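Local coordinates for protein aminopeptidase N (Francisella tularensis subsp. tularensis, PDB 5DLL) that is a zinc-dependent M1-family aminopeptidase that releases N-terminal amino acids, preferably alanine, from peptides and probably degrades intracellular peptides, at residues Asp645-Lys648 with Asp649-Ala653. Numbering follows the deposited sequence.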
loop_
_atom_site.group_PDB
_atom_site.type_symbol
_atom_site.label_atom_id
_atom_site.label_comp_id
_atom_site.label_asym_id
_atom_site.label_seq_id
_atom_site.Cartn_x
_atom_site.Cartn_y
_atom_site.Cartn_z
ATOM N N ASP A 645 35.930 2.620 -6.053
ATOM C CA ASP A 645 37.312 2.834 -6.510
ATOM C C ASP A 645 37.829 1.734 -7.435
ATOM O O ASP A 645 38.433 2.022 -8.473
ATOM C CB ASP A 645 38.261 2.965 -5.310
ATOM C CG ASP A 645 38.206 4.340 -4.656
ATOM O OD1 ASP A 645 37.827 5.326 -5.327
ATOM O OD2 ASP A 645 38.561 4.439 -3.462
ATOM N N LYS A 646 37.609 0.478 -7.054
ATOM C CA LYS A 646 38.076 -0.652 -7.860
ATOM C C LYS A 646 37.347 -0.716 -9.201
ATOM O O LYS A 646 37.984 -0.859 -10.243
ATOM C CB LYS A 646 37.913 -1.976 -7.108
ATOM C CG LYS A 646 38.680 -2.038 -5.798
ATOM C CD LYS A 646 39.051 -3.465 -5.426
ATOM C CE LYS A 646 39.307 -3.613 -3.934
ATOM N NZ LYS A 646 40.221 -2.566 -3.397
ATOM N N LEU A 647 36.022 -0.590 -9.177
ATOM C CA LEU A 647 35.222 -0.616 -10.403
ATOM C C LEU A 647 34.915 0.793 -10.925
ATOM O O LEU A 647 33.883 1.003 -11.565
ATOM C CB LEU A 647 33.909 -1.376 -10.173
ATOM C CG LEU A 647 33.996 -2.717 -9.437
ATOM C CD1 LEU A 647 32.612 -3.320 -9.272
ATOM C CD2 LEU A 647 34.912 -3.683 -10.168
ATOM N N LYS A 648 35.816 1.745 -10.680
ATOM C CA LYS A 648 35.583 3.147 -11.043
ATOM C C LYS A 648 35.363 3.345 -12.544
ATOM O O LYS A 648 34.472 4.094 -12.945
ATOM C CB LYS A 648 36.738 4.033 -10.572
ATOM C CG LYS A 648 36.397 5.512 -10.598
ATOM C CD LYS A 648 37.482 6.368 -9.962
ATOM C CE LYS A 648 36.940 7.742 -9.596
ATOM N NZ LYS A 648 37.990 8.798 -9.632
ATOM N N ASP A 649 36.181 2.683 -13.360
ATOM C CA ASP A 649 36.064 2.768 -14.819
ATOM C C ASP A 649 34.743 2.181 -15.306
ATOM O O ASP A 649 34.153 2.682 -16.268
ATOM C CB ASP A 649 37.227 2.038 -15.508
ATOM C CG ASP A 649 38.575 2.713 -15.278
ATOM O OD1 ASP A 649 38.615 3.928 -14.981
ATOM O OD2 ASP A 649 39.605 2.020 -15.402
ATOM N N ASP A 650 34.288 1.122 -14.637
ATOM C CA ASP A 650 33.040 0.444 -14.996
ATOM C C ASP A 650 31.823 1.324 -14.711
ATOM O O ASP A 650 30.915 1.413 -15.539
ATOM C CB ASP A 650 32.887 -0.880 -14.233
ATOM C CG ASP A 650 34.072 -1.816 -14.421
ATOM O OD1 ASP A 650 35.219 -1.385 -14.168
ATOM O OD2 ASP A 650 33.847 -2.987 -14.803
ATOM N N TRP A 651 31.809 1.960 -13.537
ATOM C CA TRP A 651 30.722 2.872 -13.160
ATOM C C TRP A 651 30.599 4.000 -14.180
ATOM O O TRP A 651 29.497 4.359 -14.588
ATOM C CB TRP A 651 30.943 3.470 -11.755
ATOM C CG TRP A 651 31.035 2.456 -10.646
ATOM C CD1 TRP A 651 32.084 2.271 -9.786
ATOM C CD2 TRP A 651 30.050 1.488 -10.286
ATOM N NE1 TRP A 651 31.810 1.246 -8.913
ATOM C CE2 TRP A 651 30.569 0.745 -9.199
ATOM C CE3 TRP A 651 28.777 1.176 -10.772
ATOM C CZ2 TRP A 651 29.855 -0.288 -8.592
ATOM C CZ3 TRP A 651 28.068 0.149 -10.170
ATOM C CH2 TRP A 651 28.610 -0.571 -9.094
ATOM N N LEU A 652 31.744 4.552 -14.579
ATOM C CA LEU A 652 31.806 5.619 -15.579
ATOM C C LEU A 652 31.298 5.165 -16.950
ATOM O O LEU A 652 30.570 5.899 -17.622
ATOM C CB LEU A 652 33.244 6.133 -15.709
ATOM C CG LEU A 652 33.526 7.159 -16.811
ATOM C CD1 LEU A 652 32.628 8.378 -16.676
ATOM C CD2 LEU A 652 34.989 7.566 -16.784
ATOM N N ALA A 653 31.697 3.962 -17.360
ATOM C CA ALA A 653 31.322 3.419 -18.669
ATOM C C ALA A 653 29.815 3.195 -18.772
ATOM O O ALA A 653 29.158 3.683 -19.700
ATOM C CB ALA A 653 32.065 2.114 -18.930
#
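Leu647 and Trp651 meet four residues apart, where one helix ends and the next begins. Leu647 is the corner: the first residue to leave helical geometry after helix 629-646, it is also the N-cap of helix 648-658.

Backbone bonds start the new helix. Trp651 N donates to Leu647 O at 3.0 Å, although the exact place of that oxygen is less certain, and Leu652 N follows with a bond to Lys648 O at 3.2 Å, N-H...O angle 162°. Behind the corner, the old helix runs out in a weak bond from Lys648 N to Asp645 O.

The apolar contact is made by the indole and the base of the leucine. Trp651 carries CG beside its backbone N (chi1 -59°), which turns the indole back toward Leu647; the two side chains pass at a slant, and Leu647 CB lies 4.1 Å from Trp651 CE2. Further out, Leu647 CD1 comes to 4.2 Å from Trp651 CZ2. Trp651 NE1 is bonded to Leu643 O in the last turn of the preceding helix, so the buried indole N-H ties the two helices together and helps to fix the ring's rotation.

Of the polar ends, Asp650 OD2 is hydrogen-bonded to NE2 of His599, just beyond helix 588-598.

The corner belongs to the C-terminal all-helical, ARM-repeat-like region, away from the zinc site. Helix 588-598 packs on Leu647 and Trp651 through Phe594, Tyr683 of helix 668-685 stacks on the indole, and helix 691-703 meets Lys648 and Leu652 through Val692 and Leu696.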